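Local coordinates for protein hydrolase, haloacid dehalogenase-like family (Chlorobaculum tepidum, PDB 2HCF) that probably acts as a magnesium-dependent hydrolase of the haloacid dehalogenase-like family, binding the metal through a cluster of aspartates, at residues 183-197 with 206-218. Numbering follows the deposited sequence.
Sequences IRCARELDARSIAVA and LARHKPGTLFKNF
Ala195 binds Leu214's two neighbours in the parallel pairing of strands 192-196 and 213-215: its N donates to Thr213 O (2.9 Å) and its O accepts from Phe215 N (2.9 Å), both nearly straight. Thr213 N to Ser193 O and Ala197 N to Phe215 O extend the pairing at its two ends. Just ahead of strand 213-215, Gly212 N donates to Ser193 OG at 3.0 Å; a chi1 of 57° sets this hydroxyl between the serine's backbone N and carbonyl carbon, where it meets the glycine. Farther out, Arg187 NH2 reaches His209 O (3.0 Å), which lies at the edge of the guanidinium, while a water links Arg187 NE to Lys210 O.

One side of the sheet carries Ala195, whose CB meets Pro211 CB and Leu214 CD1; Ile183 CD1 packs against the same proline ring (3.8 Å to CB) and against Leu206. On the other side Ile194 CG2 touches Phe215 CD1 (3.7 Å), and Val196 lays CG2 over a face of the Phe218 ring in a CH-pi contact, 4.0 Å from its centroid. Replacing Phe218 with an alanine would probably leave Val196 without this aromatic cover.

Backbone bonds thus fix 213-215 as the outermost strand of the Rossmann-like HAD core, reached from 192-196 by a right-handed beta-alpha-beta crossover through helix 203-207, while apolar side chains pack on both faces, with Val196 close to the magnesium ligand Asp178.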
# COMPACT_ATOMS: atom_id res chain seq x y z
N ILE A 183 0.99 3.59 -10.15
CA ILE A 183 0.45 3.92 -11.44
C ILE A 183 0.56 2.71 -12.36
O ILE A 183 -0.34 2.41 -13.17
CB ILE A 183 1.21 5.14 -12.06
CG1 ILE A 183 0.96 6.40 -11.23
CG2 ILE A 183 0.71 5.38 -13.48
CD1 ILE A 183 1.93 7.52 -11.51
N ARG A 184 1.68 2.01 -12.25
CA ARG A 184 2.01 0.92 -13.17
C ARG A 184 1.12 -0.28 -12.88
O ARG A 184 0.63 -0.94 -13.77
CB ARG A 184 3.47 0.52 -13.03
CG ARG A 184 3.81 -0.84 -13.66
CD ARG A 184 5.30 -1.07 -13.82
NE ARG A 184 5.99 0.18 -14.06
CZ ARG A 184 6.83 0.77 -13.21
NH1 ARG A 184 7.16 0.21 -12.03
NH2 ARG A 184 7.34 1.94 -13.55
N CYS A 185 0.87 -0.55 -11.61
CA CYS A 185 0.06 -1.76 -11.31
C CYS A 185 -1.40 -1.60 -11.78
O CYS A 185 -2.06 -2.58 -12.12
CB CYS A 185 0.21 -2.21 -9.87
SG CYS A 185 -0.78 -1.35 -8.72
N ALA A 186 -1.88 -0.36 -11.86
CA ALA A 186 -3.23 -0.08 -12.36
C ALA A 186 -3.41 -0.48 -13.81
O ALA A 186 -4.50 -0.85 -14.24
CB ALA A 186 -3.55 1.39 -12.18
N ARG A 187 -2.33 -0.41 -14.59
CA ARG A 187 -2.40 -0.76 -16.00
C ARG A 187 -2.77 -2.24 -16.20
O ARG A 187 -3.32 -2.61 -17.24
CB ARG A 187 -1.06 -0.49 -16.69
CG ARG A 187 -0.52 0.96 -16.55
CD ARG A 187 0.81 1.14 -17.31
NE ARG A 187 1.48 2.40 -16.94
CZ ARG A 187 2.80 2.58 -16.82
NH1 ARG A 187 3.69 1.60 -17.04
NH2 ARG A 187 3.25 3.79 -16.49
N GLU A 188 -2.49 -3.07 -15.19
CA GLU A 188 -2.87 -4.49 -15.22
C GLU A 188 -4.35 -4.72 -15.51
O GLU A 188 -4.69 -5.68 -16.18
CB GLU A 188 -2.51 -5.16 -13.90
CG GLU A 188 -1.02 -5.28 -13.70
CD GLU A 188 -0.39 -6.24 -14.69
OE1 GLU A 188 -0.92 -7.35 -14.89
OE2 GLU A 188 0.65 -5.89 -15.29
N LEU A 189 -5.20 -3.82 -15.03
CA LEU A 189 -6.64 -3.98 -15.21
C LEU A 189 -7.22 -2.93 -16.14
O LEU A 189 -8.45 -2.83 -16.24
CB LEU A 189 -7.31 -3.83 -13.86
CG LEU A 189 -6.90 -4.78 -12.73
CD1 LEU A 189 -7.75 -4.41 -11.53
CD2 LEU A 189 -7.09 -6.24 -13.12
N ASP A 190 -6.35 -2.17 -16.81
CA ASP A 190 -6.72 -0.92 -17.49
C ASP A 190 -7.57 -0.04 -16.56
O ASP A 190 -8.53 0.61 -16.99
CB ASP A 190 -7.45 -1.19 -18.81
CG ASP A 190 -7.61 0.07 -19.68
OD1 ASP A 190 -6.85 1.04 -19.49
OD2 ASP A 190 -8.50 0.09 -20.56
N ALA A 191 -7.19 -0.01 -15.29
CA ALA A 191 -7.96 0.74 -14.30
C ALA A 191 -7.63 2.23 -14.33
O ALA A 191 -6.67 2.64 -14.98
CB ALA A 191 -7.72 0.19 -12.94
N ARG A 192 -8.45 3.03 -13.65
CA ARG A 192 -8.18 4.46 -13.54
C ARG A 192 -7.19 4.68 -12.39
O ARG A 192 -7.51 4.37 -11.23
CB ARG A 192 -9.48 5.24 -13.27
CG ARG A 192 -10.46 5.19 -14.45
CD ARG A 192 -11.61 6.18 -14.32
NE ARG A 192 -12.63 5.72 -13.38
CZ ARG A 192 -13.02 6.36 -12.28
NH1 ARG A 192 -12.47 7.51 -11.88
NH2 ARG A 192 -13.98 5.81 -11.55
N SER A 193 -6.01 5.20 -12.70
CA SER A 193 -5.01 5.50 -11.70
C SER A 193 -5.16 6.95 -11.27
O SER A 193 -5.32 7.83 -12.11
CB SER A 193 -3.60 5.22 -12.19
OG SER A 193 -3.33 5.93 -13.36
N ILE A 194 -5.17 7.17 -9.96
CA ILE A 194 -5.06 8.51 -9.41
C ILE A 194 -3.78 8.54 -8.57
O ILE A 194 -3.65 7.80 -7.60
CB ILE A 194 -6.27 8.89 -8.52
CG1 ILE A 194 -7.58 8.98 -9.32
CG2 ILE A 194 -6.02 10.21 -7.77
CD1 ILE A 194 -8.82 8.94 -8.39
N ALA A 195 -2.83 9.37 -8.97
CA ALA A 195 -1.56 9.50 -8.26
C ALA A 195 -1.66 10.74 -7.41
O ALA A 195 -2.28 11.74 -7.82
CB ALA A 195 -0.44 9.63 -9.23
N VAL A 196 -1.04 10.68 -6.22
CA VAL A 196 -0.99 11.81 -5.30
C VAL A 196 0.46 12.03 -4.89
O VAL A 196 1.17 11.09 -4.53
CB VAL A 196 -1.96 11.56 -4.10
CG1 VAL A 196 -1.60 10.32 -3.36
CG2 VAL A 196 -2.02 12.78 -3.20
N ALA A 197 0.94 13.28 -5.01
CA ALA A 197 2.37 13.59 -4.87
C ALA A 197 2.71 13.93 -3.43
O ALA A 197 3.43 14.90 -3.15
CB ALA A 197 2.76 14.72 -5.83
N LEU A 206 5.98 12.14 -11.23
CA LEU A 206 4.86 11.22 -11.43
C LEU A 206 4.17 11.34 -12.78
O LEU A 206 3.64 10.37 -13.28
CB LEU A 206 3.84 11.39 -10.30
CG LEU A 206 4.36 10.86 -8.97
CD1 LEU A 206 3.36 11.23 -7.92
CD2 LEU A 206 4.60 9.34 -8.98
N ALA A 207 4.23 12.52 -13.38
CA ALA A 207 3.52 12.79 -14.59
C ALA A 207 4.11 12.02 -15.80
O ALA A 207 3.41 11.74 -16.78
CB ALA A 207 3.53 14.31 -14.85
N ARG A 208 5.38 11.67 -15.72
CA ARG A 208 6.04 10.91 -16.77
C ARG A 208 5.53 9.47 -16.89
O ARG A 208 5.81 8.80 -17.89
CB ARG A 208 7.55 10.89 -16.54
CG ARG A 208 8.17 12.26 -16.46
CD ARG A 208 9.67 12.22 -16.24
NE ARG A 208 10.15 13.55 -15.82
CZ ARG A 208 11.00 13.79 -14.82
NH1 ARG A 208 11.55 12.79 -14.11
NH2 ARG A 208 11.30 15.05 -14.53
N HIS A 209 4.80 9.00 -15.88
CA HIS A 209 4.23 7.66 -15.87
C HIS A 209 2.78 7.64 -16.30
O HIS A 209 2.16 6.58 -16.32
CB HIS A 209 4.39 7.07 -14.48
CG HIS A 209 5.80 7.16 -13.99
ND1 HIS A 209 6.84 6.55 -14.66
CD2 HIS A 209 6.36 7.85 -12.97
CE1 HIS A 209 7.97 6.82 -14.03
NE2 HIS A 209 7.71 7.62 -13.02
N LYS A 210 2.24 8.80 -16.64
CA LYS A 210 0.93 8.94 -17.28
C LYS A 210 -0.21 8.45 -16.40
O LYS A 210 -1.04 7.64 -16.84
CB LYS A 210 0.90 8.20 -18.62
CG LYS A 210 2.04 8.51 -19.55
CD LYS A 210 2.01 9.96 -20.01
CE LYS A 210 2.90 10.16 -21.23
NZ LYS A 210 4.28 9.65 -20.94
N PRO A 211 -0.29 8.96 -15.17
CA PRO A 211 -1.42 8.62 -14.33
C PRO A 211 -2.67 9.21 -14.94
O PRO A 211 -2.60 10.22 -15.63
CB PRO A 211 -1.08 9.31 -13.01
CG PRO A 211 -0.22 10.49 -13.43
CD PRO A 211 0.61 9.92 -14.52
N GLY A 212 -3.83 8.61 -14.68
CA GLY A 212 -5.06 9.13 -15.24
C GLY A 212 -5.39 10.48 -14.65
O GLY A 212 -5.88 11.35 -15.34
N THR A 213 -5.14 10.64 -13.36
CA THR A 213 -5.26 11.92 -12.70
C THR A 213 -4.10 12.04 -11.74
O THR A 213 -3.59 11.01 -11.26
CB THR A 213 -6.60 11.96 -11.95
OG1 THR A 213 -7.63 11.74 -12.91
CG2 THR A 213 -6.84 13.29 -11.23
N LEU A 214 -3.72 13.29 -11.45
CA LEU A 214 -2.61 13.63 -10.54
C LEU A 214 -2.96 14.80 -9.61
O LEU A 214 -3.25 15.93 -10.04
CB LEU A 214 -1.37 13.93 -11.36
CG LEU A 214 -0.10 14.27 -10.56
CD1 LEU A 214 0.29 13.26 -9.53
CD2 LEU A 214 1.03 14.50 -11.53
N PHE A 215 -2.95 14.50 -8.33
CA PHE A 215 -3.19 15.44 -7.26
C PHE A 215 -1.92 15.82 -6.53
O PHE A 215 -1.03 15.02 -6.37
CB PHE A 215 -4.13 14.82 -6.22
CG PHE A 215 -5.59 14.86 -6.60
CD1 PHE A 215 -6.13 13.88 -7.41
CD2 PHE A 215 -6.41 15.86 -6.12
CE1 PHE A 215 -7.47 13.92 -7.77
CE2 PHE A 215 -7.76 15.91 -6.48
CZ PHE A 215 -8.29 14.94 -7.30
N LYS A 216 -1.88 17.04 -6.00
CA LYS A 216 -0.82 17.43 -5.10
C LYS A 216 -1.05 16.78 -3.76
O LYS A 216 -0.12 16.24 -3.14
CB LYS A 216 -0.78 18.96 -4.98
CG LYS A 216 0.41 19.54 -4.18
CD LYS A 216 1.77 19.15 -4.79
CE LYS A 216 2.89 20.12 -4.42
NZ LYS A 216 2.76 20.57 -3.00
N ASN A 217 -2.29 16.84 -3.31
CA ASN A 217 -2.68 16.25 -2.04
C ASN A 217 -4.20 16.10 -2.04
O ASN A 217 -4.84 16.43 -3.04
CB ASN A 217 -2.20 17.15 -0.90
CG ASN A 217 -2.69 18.58 -1.03
OD1 ASN A 217 -3.89 18.82 -1.11
ND2 ASN A 217 -1.77 19.54 -1.05
N PHE A 218 -4.79 15.64 -0.93
CA PHE A 218 -6.23 15.40 -0.89
C PHE A 218 -6.96 16.44 -0.02
O PHE A 218 -8.00 16.14 0.55
CB PHE A 218 -6.55 14.00 -0.34
CG PHE A 218 -6.04 12.85 -1.18
CD1 PHE A 218 -6.11 12.86 -2.57
CD2 PHE A 218 -5.57 11.69 -0.56
CE1 PHE A 218 -5.68 11.75 -3.33
CE2 PHE A 218 -5.15 10.58 -1.31
CZ PHE A 218 -5.20 10.63 -2.69
O HOH W 1 -0.40 4.74 -17.02
O HOH W 2 -7.72 8.77 -13.09
O HOH W 3 2.23 17.11 -1.76